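Local coordinates for peptidoglycan-recognition protein-SD (PDB 2RKQ) that recognises bacterial peptidoglycan as a secreted receptor of Drosophila innate immunity and switches on the Toll pathway, at residues 2-7 with 120-125; 67-72 with 81-86; 40-45 with 74-79. All blocks are in the same frame, centred on the assembly; numbering follows the deposited sequence. Where two conformers were deposited one is given.

Contact 1 (2-7 with 120-125)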
loop_
_atom_site.group_PDB
_atom_site.type_symbol
_atom_site.label_atom_id
_atom_site.label_comp_id
_atom_site.label_asym_id
_atom_site.label_seq_id
_atom_site.Cartn_x
_atom_site.Cartn_y
_atom_site.Cartn_z
ATOM N N VAL A 2 -0.105 10.373 -11.361
ATOM C CA VAL A 2 -0.493 9.008 -11.702
ATOM C C VAL A 2 -2.006 8.854 -11.488
ATOM O O VAL A 2 -2.558 9.318 -10.479
ATOM C CB VAL A 2 0.361 7.958 -10.922
ATOM C CG1 VAL A 2 0.201 8.120 -9.411
ATOM C CG2 VAL A 2 0.055 6.542 -11.376
ATOM N N PRO A 3 -2.707 8.238 -12.462
ATOM C CA PRO A 3 -4.122 8.067 -12.234
ATOM C C PRO A 3 -4.363 7.097 -11.084
ATOM O O PRO A 3 -3.513 6.253 -10.774
ATOM C CB PRO A 3 -4.664 7.507 -13.561
ATOM C CG PRO A 3 -3.546 7.522 -14.525
ATOM C CD PRO A 3 -2.266 7.690 -13.757
ATOM N N ILE A 4 -5.501 7.277 -10.437
ATOM C CA ILE A 4 -5.891 6.429 -9.315
ATOM C C ILE A 4 -7.193 5.751 -9.712
ATOM O O ILE A 4 -8.136 6.409 -10.157
ATOM C CB ILE A 4 -6.107 7.253 -8.023
ATOM C CG1 ILE A 4 -4.843 8.040 -7.626
ATOM C CG2 ILE A 4 -6.595 6.349 -6.852
ATOM C CD1 ILE A 4 -3.622 7.168 -7.376
ATOM N N VAL A 5 -7.236 4.427 -9.583
ATOM C CA VAL A 5 -8.500 3.710 -9.704
ATOM C C VAL A 5 -9.222 3.877 -8.378
ATOM O O VAL A 5 -8.865 3.249 -7.373
ATOM C CB VAL A 5 -8.285 2.231 -9.999
ATOM C CG1 VAL A 5 -9.639 1.510 -10.132
ATOM C CG2 VAL A 5 -7.437 2.035 -11.266
ATOM N N THR A 6 -10.222 4.743 -8.370
ATOM C CA THR A 6 -10.920 5.061 -7.141
ATOM C C THR A 6 -11.715 3.870 -6.653
ATOM O O THR A 6 -11.967 2.915 -7.393
ATOM C CB THR A 6 -11.875 6.227 -7.323
ATOM O OG1 THR A 6 -12.877 5.868 -8.279
ATOM C CG2 THR A 6 -11.124 7.483 -7.772
ATOM N N ARG A 7 -12.099 3.937 -5.385
ATOM C CA ARG A 7 -12.871 2.868 -4.779
ATOM C C ARG A 7 -14.074 2.507 -5.637
ATOM O O ARG A 7 -14.348 1.335 -5.858
ATOM C CB ARG A 7 -13.323 3.275 -3.377
ATOM C CG ARG A 7 -12.179 3.492 -2.375
ATOM C CD ARG A 7 -12.738 3.876 -1.018
ATOM N NE ARG A 7 -13.404 2.738 -0.371
ATOM C CZ ARG A 7 -12.816 1.944 0.532
ATOM N NH1 ARG A 7 -11.548 2.127 0.881
ATOM N NH2 ARG A 7 -13.503 0.952 1.091
ATOM N N LYS A 120 6.605 4.920 -7.539
ATOM C CA LYS A 120 7.431 6.136 -7.423
ATOM C C LYS A 120 6.620 7.379 -7.776
ATOM O O LYS A 120 6.737 8.423 -7.122
ATOM C CB LYS A 120 8.669 6.035 -8.308
ATOM C CG LYS A 120 9.559 4.893 -7.890
ATOM C CD LYS A 120 10.596 4.546 -8.953
ATOM C CE LYS A 120 11.372 3.324 -8.514
ATOM N NZ LYS A 120 12.377 2.922 -9.546
ATOM N N GLU A 121 5.780 7.261 -8.799
ATOM C CA GLU A 121 4.936 8.379 -9.196
ATOM C C GLU A 121 3.905 8.664 -8.112
ATOM O O GLU A 121 3.588 9.827 -7.817
ATOM C CB GLU A 121 4.239 8.076 -10.535
ATOM C CG GLU A 121 5.202 8.052 -11.709
ATOM C CD GLU A 121 4.742 7.181 -12.853
ATOM O OE1 GLU A 121 3.549 6.838 -12.897
ATOM O OE2 GLU A 121 5.592 6.841 -13.720
ATOM N N LEU A 122 3.398 7.609 -7.487
ATOM C CA LEU A 122 2.448 7.783 -6.401
ATOM C C LEU A 122 3.044 8.499 -5.200
ATOM O O LEU A 122 2.396 9.366 -4.620
ATOM C CB LEU A 122 1.921 6.414 -5.992
ATOM C CG LEU A 122 1.008 6.402 -4.768
ATOM C CD1 LEU A 122 -0.266 7.149 -5.083
ATOM C CD2 LEU A 122 0.715 4.961 -4.396
ATOM N N LEU A 123 4.276 8.149 -4.822
ATOM C CA LEU A 123 4.918 8.827 -3.714
ATOM C C LEU A 123 5.076 10.306 -4.013
ATOM O O LEU A 123 4.779 11.152 -3.171
ATOM C CB LEU A 123 6.269 8.182 -3.401
ATOM C CG LEU A 123 6.151 6.796 -2.766
ATOM C CD1 LEU A 123 7.464 6.036 -2.849
ATOM C CD2 LEU A 123 5.653 6.929 -1.318
ATOM N N GLU A 124 5.527 10.612 -5.220
ATOM C CA GLU A 124 5.674 12.011 -5.634
ATOM C C GLU A 124 4.339 12.735 -5.549
ATOM O O GLU A 124 4.259 13.864 -5.038
ATOM C CB GLU A 124 6.235 12.095 -7.044
ATOM C CG GLU A 124 6.451 13.537 -7.501
ATOM C CD GLU A 124 6.767 13.652 -8.970
ATOM O OE1 GLU A 124 6.715 14.782 -9.502
ATOM O OE2 GLU A 124 7.043 12.618 -9.608
ATOM N N GLN A 125 3.297 12.078 -6.044
ATOM C CA GLN A 125 1.967 12.658 -6.021
ATOM C C GLN A 125 1.442 12.853 -4.597
ATOM O O GLN A 125 0.844 13.872 -4.284
ATOM C CB GLN A 125 1.034 11.759 -6.810
ATOM C CG GLN A 125 -0.404 12.219 -6.817
ATOM C CD GLN A 125 -1.172 11.555 -7.924
ATOM O OE1 GLN A 125 -1.950 10.618 -7.692
ATOM N NE2 GLN A 125 -0.918 11.988 -9.142
#

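Contact 2 (67-72 with 81-86)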
loop_
_atom_site.group_PDB
_atom_site.type_symbol
_atom_site.label_atom_id
_atom_site.label_comp_id
_atom_site.label_asym_id
_atom_site.label_seq_id
_atom_site.Cartn_x
_atom_site.Cartn_y
_atom_site.Cartn_z
ATOM N N TYR A 67 -4.830 -1.064 3.427
ATOM C CA TYR A 67 -3.856 -0.147 2.830
ATOM C C TYR A 67 -4.516 1.080 2.242
ATOM O O TYR A 67 -5.725 1.085 1.954
ATOM C CB TYR A 67 -3.071 -0.890 1.735
ATOM C CG TYR A 67 -2.287 -2.035 2.308
ATOM C CD1 TYR A 67 -2.714 -3.337 2.167
ATOM C CD2 TYR A 67 -1.125 -1.798 3.027
ATOM C CE1 TYR A 67 -2.001 -4.368 2.734
ATOM C CE2 TYR A 67 -0.418 -2.818 3.605
ATOM C CZ TYR A 67 -0.847 -4.097 3.444
ATOM O OH TYR A 67 -0.101 -5.097 4.031
ATOM N N HIS A 68 -3.710 2.132 2.067
ATOM C CA HIS A 68 -4.168 3.353 1.419
ATOM C C HIS A 68 -4.155 3.264 -0.087
ATOM O O HIS A 68 -5.011 3.866 -0.755
ATOM C CB HIS A 68 -3.338 4.539 1.890
ATOM C CG HIS A 68 -3.343 4.664 3.373
ATOM N ND1 HIS A 68 -4.383 5.226 4.078
ATOM C CD2 HIS A 68 -2.477 4.188 4.295
ATOM C CE1 HIS A 68 -4.136 5.121 5.373
ATOM N NE2 HIS A 68 -2.982 4.501 5.528
ATOM N N TYR A 69 -3.166 2.542 -0.624
ATOM C CA TYR A 69 -3.069 2.340 -2.062
ATOM C C TYR A 69 -2.537 0.953 -2.314
ATOM O O TYR A 69 -1.731 0.442 -1.526
ATOM C CB TYR A 69 -2.081 3.320 -2.669
ATOM C CG TYR A 69 -2.508 4.759 -2.621
ATOM C CD1 TYR A 69 -1.924 5.649 -1.705
ATOM C CD2 TYR A 69 -3.471 5.246 -3.499
ATOM C CE1 TYR A 69 -2.314 6.992 -1.655
ATOM C CE2 TYR A 69 -3.853 6.588 -3.472
ATOM C CZ TYR A 69 -3.254 7.454 -2.555
ATOM O OH TYR A 69 -3.622 8.785 -2.511
ATOM N N LEU A 70 -2.973 0.356 -3.419
ATOM C CA LEU A 70 -2.440 -0.935 -3.865
ATOM C C LEU A 70 -2.060 -0.816 -5.315
ATOM O O LEU A 70 -2.668 -0.055 -6.059
ATOM C CB LEU A 70 -3.471 -2.052 -3.678
ATOM C CG LEU A 70 -3.717 -2.324 -2.188
ATOM C CD1 LEU A 70 -4.959 -1.553 -1.705
ATOM C CD2 LEU A 70 -3.830 -3.806 -1.916
ATOM N N ILE A 71 -1.054 -1.575 -5.713
ATOM C CA ILE A 71 -0.510 -1.444 -7.059
ATOM C C ILE A 71 -0.540 -2.788 -7.770
ATOM O O ILE A 71 0.067 -3.757 -7.320
ATOM C CB ILE A 71 0.921 -0.890 -7.038
ATOM C CG1 ILE A 71 0.971 0.419 -6.217
ATOM C CG2 ILE A 71 1.393 -0.638 -8.471
ATOM C CD1 ILE A 71 2.344 0.996 -6.091
ATOM N N GLY A 72 -1.313 -2.844 -8.850
ATOM C CA GLY A 72 -1.449 -4.096 -9.587
ATOM C C GLY A 72 -0.280 -4.324 -10.512
ATOM O O GLY A 72 0.468 -3.398 -10.844
ATOM N N ARG A 81 -7.970 2.870 1.807
ATOM C CA ARG A 81 -8.377 3.863 2.814
ATOM C C ARG A 81 -7.901 5.256 2.467
ATOM O O ARG A 81 -6.891 5.422 1.787
ATOM C CB ARG A 81 -7.801 3.520 4.185
ATOM C CG ARG A 81 -8.272 2.208 4.716
ATOM C CD ARG A 81 -7.619 1.879 6.062
ATOM N NE ARG A 81 -8.044 0.529 6.415
ATOM C CZ ARG A 81 -8.220 0.068 7.657
ATOM N NH1 ARG A 81 -7.970 0.824 8.728
ATOM N NH2 ARG A 81 -8.655 -1.182 7.818
ATOM N N SER A 82 -8.614 6.273 2.961
ATOM C CA SER A 82 -8.156 7.640 2.852
ATOM C C SER A 82 -6.862 7.829 3.636
ATOM O O SER A 82 -6.709 7.229 4.698
ATOM C CB SER A 82 -9.196 8.580 3.450
ATOM O OG SER A 82 -8.700 9.902 3.442
ATOM N N PRO A 83 -5.935 8.669 3.141
ATOM C CA PRO A 83 -4.753 8.951 3.938
ATOM C C PRO A 83 -5.031 9.514 5.328
ATOM O O PRO A 83 -4.151 9.426 6.188
ATOM C CB PRO A 83 -3.997 9.977 3.083
ATOM C CG PRO A 83 -4.435 9.675 1.696
ATOM C CD PRO A 83 -5.873 9.346 1.826
ATOM N N SER A 84 -6.216 10.094 5.554
ATOM C CA SER A 84 -6.556 10.568 6.903
ATOM C C SER A 84 -7.237 9.506 7.752
ATOM O O SER A 84 -7.779 9.804 8.822
ATOM C CB SER A 84 -7.439 11.832 6.894
ATOM O OG SER A 84 -7.233 12.654 5.771
ATOM N N GLN A 85 -7.245 8.269 7.259
ATOM C CA GLN A 85 -7.742 7.138 8.040
ATOM C C GLN A 85 -6.563 6.230 8.332
ATOM O O GLN A 85 -5.850 5.830 7.417
ATOM C CB GLN A 85 -8.814 6.347 7.263
ATOM C CG GLN A 85 -10.123 7.099 7.104
ATOM C CD GLN A 85 -11.120 6.377 6.210
ATOM O OE1 GLN A 85 -12.329 6.340 6.508
ATOM N NE2 GLN A 85 -10.655 5.859 5.087
ATOM N N ARG A 86 -6.380 5.875 9.598
ATOM C CA ARG A 86 -5.315 4.951 9.974
ATOM C C ARG A 86 -5.432 3.664 9.170
ATOM O O ARG A 86 -6.541 3.182 8.907
ATOM C CB ARG A 86 -5.402 4.657 11.473
ATOM C CG ARG A 86 -4.207 3.886 11.989
ATOM C CD ARG A 86 -4.416 3.497 13.444
ATOM N NE ARG A 86 -4.319 4.659 14.318
ATOM C CZ ARG A 86 -4.880 4.774 15.517
ATOM N NH1 ARG A 86 -5.644 3.805 16.014
ATOM N NH2 ARG A 86 -4.692 5.889 16.208
HETATM O O HOH W 1 -5.880 6.542 -0.431
#

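Contact 3 (40-45 with 74-79)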
loop_
_atom_site.group_PDB
_atom_site.type_symbol
_atom_site.label_atom_id
_atom_site.label_comp_id
_atom_site.label_asym_id
_atom_site.label_seq_id
_atom_site.Cartn_x
_atom_site.Cartn_y
_atom_site.Cartn_z
ATOM N N ALA A 40 -2.298 -9.336 -13.756
ATOM C CA ALA A 40 -1.643 -8.761 -14.920
ATOM C C ALA A 40 -2.597 -8.134 -15.927
ATOM O O ALA A 40 -2.201 -7.820 -17.046
ATOM C CB ALA A 40 -0.771 -9.824 -15.610
ATOM N N ASP A 41 -3.852 -7.936 -15.550
ATOM C CA ASP A 41 -4.747 -7.207 -16.433
ATOM C C ASP A 41 -5.796 -6.505 -15.590
ATOM O O ASP A 41 -5.865 -6.734 -14.373
ATOM C CB ASP A 41 -5.321 -8.093 -17.567
ATOM C CG ASP A 41 -6.398 -9.070 -17.107
ATOM O OD1 ASP A 41 -7.216 -8.744 -16.232
ATOM O OD2 ASP A 41 -6.436 -10.208 -17.645
ATOM N N ASP A 42 -6.582 -5.636 -16.204
ATOM C CA ASP A 42 -7.490 -4.800 -15.438
ATOM C C ASP A 42 -8.602 -5.616 -14.799
ATOM O O ASP A 42 -9.124 -5.230 -13.764
ATOM C CB ASP A 42 -8.085 -3.701 -16.316
ATOM C CG ASP A 42 -7.075 -2.635 -16.676
ATOM O OD1 ASP A 42 -5.917 -2.697 -16.216
ATOM O OD2 ASP A 42 -7.477 -1.727 -17.416
ATOM N N VAL A 43 -8.951 -6.745 -15.403
ATOM C CA VAL A 43 -10.011 -7.584 -14.831
ATOM C C VAL A 43 -9.481 -8.270 -13.588
ATOM O O VAL A 43 -10.090 -8.161 -12.514
ATOM C CB VAL A 43 -10.493 -8.639 -15.826
ATOM C CG1 VAL A 43 -11.558 -9.520 -15.184
ATOM C CG2 VAL A 43 -11.017 -7.963 -17.108
ATOM N N THR A 44 -8.339 -8.936 -13.693
ATOM C CA THR A 44 -7.875 -9.672 -12.535
ATOM C C THR A 44 -7.402 -8.750 -11.413
ATOM O O THR A 44 -7.620 -9.052 -10.238
ATOM C CB THR A 44 -6.793 -10.655 -12.874
ATOM O OG1 THR A 44 -5.664 -9.957 -13.383
ATOM C CG2 THR A 44 -7.274 -11.655 -13.910
ATOM N N CYS A 45 -6.763 -7.633 -11.749
ATOM C CA CYS A 45 -6.342 -6.726 -10.666
ATOM C C CYS A 45 -7.529 -6.156 -9.897
ATOM O O CYS A 45 -7.486 -6.039 -8.658
ATOM C CB CYS A 45 -5.445 -5.608 -11.178
ATOM S SG CYS A 45 -3.832 -6.212 -11.692
ATOM N N ASN A 74 -0.598 -4.819 -13.467
ATOM C CA ASN A 74 -0.943 -4.024 -14.649
ATOM C C ASN A 74 -0.446 -2.582 -14.577
ATOM O O ASN A 74 -0.700 -1.776 -15.487
ATOM C CB ASN A 74 -2.462 -3.997 -14.837
ATOM C CG ASN A 74 -3.193 -3.369 -13.646
ATOM O OD1 ASN A 74 -2.607 -3.099 -12.588
ATOM N ND2 ASN A 74 -4.496 -3.125 -13.828
ATOM N N GLY A 75 0.218 -2.245 -13.466
ATOM C CA GLY A 75 0.764 -0.903 -13.281
ATOM C C GLY A 75 -0.214 0.127 -12.752
ATOM O O GLY A 75 0.133 1.304 -12.652
ATOM N N LYS A 76 -1.428 -0.305 -12.418
ATOM C CA LYS A 76 -2.454 0.628 -11.941
ATOM C C LYS A 76 -2.427 0.753 -10.434
ATOM O O LYS A 76 -2.130 -0.206 -9.722
ATOM C CB LYS A 76 -3.842 0.199 -12.407
ATOM C CG LYS A 76 -4.042 0.466 -13.898
ATOM C CD LYS A 76 -5.486 0.295 -14.321
ATOM C CE LYS A 76 -5.684 0.778 -15.763
ATOM N NZ LYS A 76 -7.100 0.725 -16.151
ATOM N N VAL A 77 -2.763 1.952 -9.967
ATOM C CA VAL A 77 -2.797 2.253 -8.541
ATOM C C VAL A 77 -4.259 2.308 -8.139
ATOM O O VAL A 77 -5.037 3.045 -8.738
ATOM C CB VAL A 77 -2.165 3.604 -8.224
ATOM C CG1 VAL A 77 -2.316 3.903 -6.726
ATOM C CG2 VAL A 77 -0.692 3.633 -8.665
ATOM N N TYR A 78 -4.619 1.476 -7.158
ATOM C CA TYR A 78 -5.990 1.383 -6.650
ATOM C C TYR A 78 -6.096 2.060 -5.299
ATOM O O TYR A 78 -5.261 1.868 -4.411
ATOM C CB TYR A 78 -6.421 -0.082 -6.540
ATOM C CG TYR A 78 -6.431 -0.778 -7.864
ATOM C CD1 TYR A 78 -5.249 -1.266 -8.415
ATOM C CD2 TYR A 78 -7.612 -0.930 -8.577
ATOM C CE1 TYR A 78 -5.230 -1.877 -9.660
ATOM C CE2 TYR A 78 -7.621 -1.539 -9.837
ATOM C CZ TYR A 78 -6.419 -2.011 -10.373
ATOM O OH TYR A 78 -6.403 -2.606 -11.618
ATOM N N GLU A 79 -7.144 2.843 -5.143
ATOM C CA GLU A 79 -7.407 3.542 -3.899
ATOM C C GLU A 79 -7.965 2.616 -2.817
ATOM O O GLU A 79 -8.909 1.864 -3.069
ATOM C CB GLU A 79 -8.439 4.628 -4.155
ATOM C CG GLU A 79 -8.778 5.422 -2.920
ATOM C CD GLU A 79 -9.846 6.463 -3.185
ATOM O OE1 GLU A 79 -10.694 6.266 -4.093
ATOM O OE2 GLU A 79 -9.826 7.472 -2.454
HETATM O O HOH W 2 -8.644 -2.495 -13.015
#

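Contact 1 (2-7 with 120-125)
Val2 lies over one flank of the helix that carries Glu121, Leu122 and Gln125, and its two methyls are shared out between them. With chi1 at 60°, CG1 sits between the backbone N and the carbonyl carbon, and this turns it onto the helix backbone, 3.8 Å from Leu122 N, with Leu122 CB a little further off. The other methyl, CG2, goes to Glu121, 3.8 Å from OE1. The Glu121 chain crosses Val2 obliquely, and the two CB atoms are 3.9 Å apart. Further along, Ile4 meets Leu122 methyl to methyl, CD1 to CD1 at 4.1 Å, the two side chains crossing at about a right angle. Strand 4-5 is the outermost strand on its side of the six-stranded mixed sheet of this amidase-type domain, running parallel to strand 77-79, while helix 113-128 packs on the sheet; Ile4 and Leu122 both also touch Tyr69 of strand 69-71. Gln125 comes from the next helical turn. Its CG is anti to the backbone N and the chain is extended, which brings the amide end to the Val2 backbone, with CD 3.7 Å from Val2 O. On its way it runs past Ile4 in the opposite direction. An alanine in place of Gln125 would probably take this amide away from the backbone N and O of Val2 and open a gap next to Ile4 CD1. Beyond Ile4 the chain turns from the helix to strand 77-79, where Val5 makes backbone hydrogen bonds with Val77 and Glu79.

Contact 2 (67-72 with 81-86)
His68 presents the edge of its imidazole to the backbone of Arg81 and Ser82. The ring stands with CG beside the backbone N (chi1 -55°), and ND1 gives its hydrogen to two carbonyls at once: Ser82 O at 3.1 Å and Arg81 O at 3.4 Å, both weak bonds. Ser82 O lies in the ring plane and is not met squarely, the angle at the hydrogen being 128°; it also closes the type I turn from Ser82 to Gln85 by accepting from Gln85 N. Just before the histidine, Tyr67 O receives Arg81 N at 2.9 Å, extending the pairing of strands 69-71 and 77-79 of the hairpin beyond their ends. The Arg81 side chain runs extended from CG to NE, its CB 3.8 Å from His68 ND1. Its guanidinium lies edge-on to Arg86 O, which NH1 meets nearly in plane at 2.8 Å (155°), while NE and NH2 go to the carbonyls of Ile65 and Asp64. Three carbonyls thus grip the guanidinium. One water donates to His68 O at 2.8 Å and to Arg81 O at 2.7 Å, lying above one face of the Tyr69 ring toward its rim. The Tyr67 side chain starts away from 81-86 and touches His141, whose counterpart in zinc-dependent amidases of this family is probably a metal ligand. With Arg81 NE 6.4 Å from His68 ND1, the positive charge of the guanidinium would probably discourage a second proton on the imidazole, although the carbonyl oxygens near ND1 may partly offset this.

Contact 3 (40-45 with 74-79)
Asn74 fills the angle between Asp42 and Cys45, and its side chain can be followed atom by atom. CB lies 3.9 Å from Asp42 OD1. A chi1 of 61° puts CG between the backbone N and the carbonyl carbon and directly against the sulphur, CG to Cys45 SG being 3.5 Å. From there the amide divides. Asn74 OD1, itself 3.5 Å from Cys45 SG, turns back to its own chain and accepts from Lys76 N at 3.0 Å, the donor standing well above the carbonyl plane; this is an Asx turn, set in the loop of the beta hairpin that joins strand 69-71 to strand 77-79. Across the contact is the start of helix 42-58, where Asp41 is the N-cap and its OD1 takes Thr44 N at 2.8 Å, and where Cys45 forms the disulfide with Cys39. The hairpin loop lies against a helix end that is itself capped and cross-linked. The other arm of the amide makes two bonds. Asn74 ND2 gives one to Asp42 OD1 at 2.8 Å, on the anti side but tilted out of the plane of a carboxylate turned 82° from the amide. Asn74 ND2 gives the other to Tyr78 OH at 3.0 Å, close to the amide plane. Together with the Asx turn these bonds fix the rotation of the amide. The second carboxylate oxygen, Asp42 OD2, has a salt bridge with Lys76 NZ in the conformer given for that lysine, which was modelled in two. On the Tyr78 side, Cys45 CB comes within 3.2 Å of Tyr78 OH, and a water joins that hydroxyl to Asp42 O.

How the contacts relate
All three contacts reach the same sheet. Contacts 2 and 3 share the hairpin 69-71/77-79, where Leu70 O and Tyr78 N, 2.7 Å apart, probably form a hydrogen bond; their centres are about 15 Å apart, one at the open end of the hairpin and the other at its loop. Contact 1, its centre about 12 Å from that of contact 3, adds the edge strand: Val5 N lies 2.7 Å from Val77 O, probably hydrogen-bonded. Contacts 1 and 2, about 11 Å apart between centres, meet at Tyr69, whose CB is 3.7 Å from Leu122 CD2. Through Tyr67 and His141, contact 2 probably borders the position of the zinc site in the family's amidases.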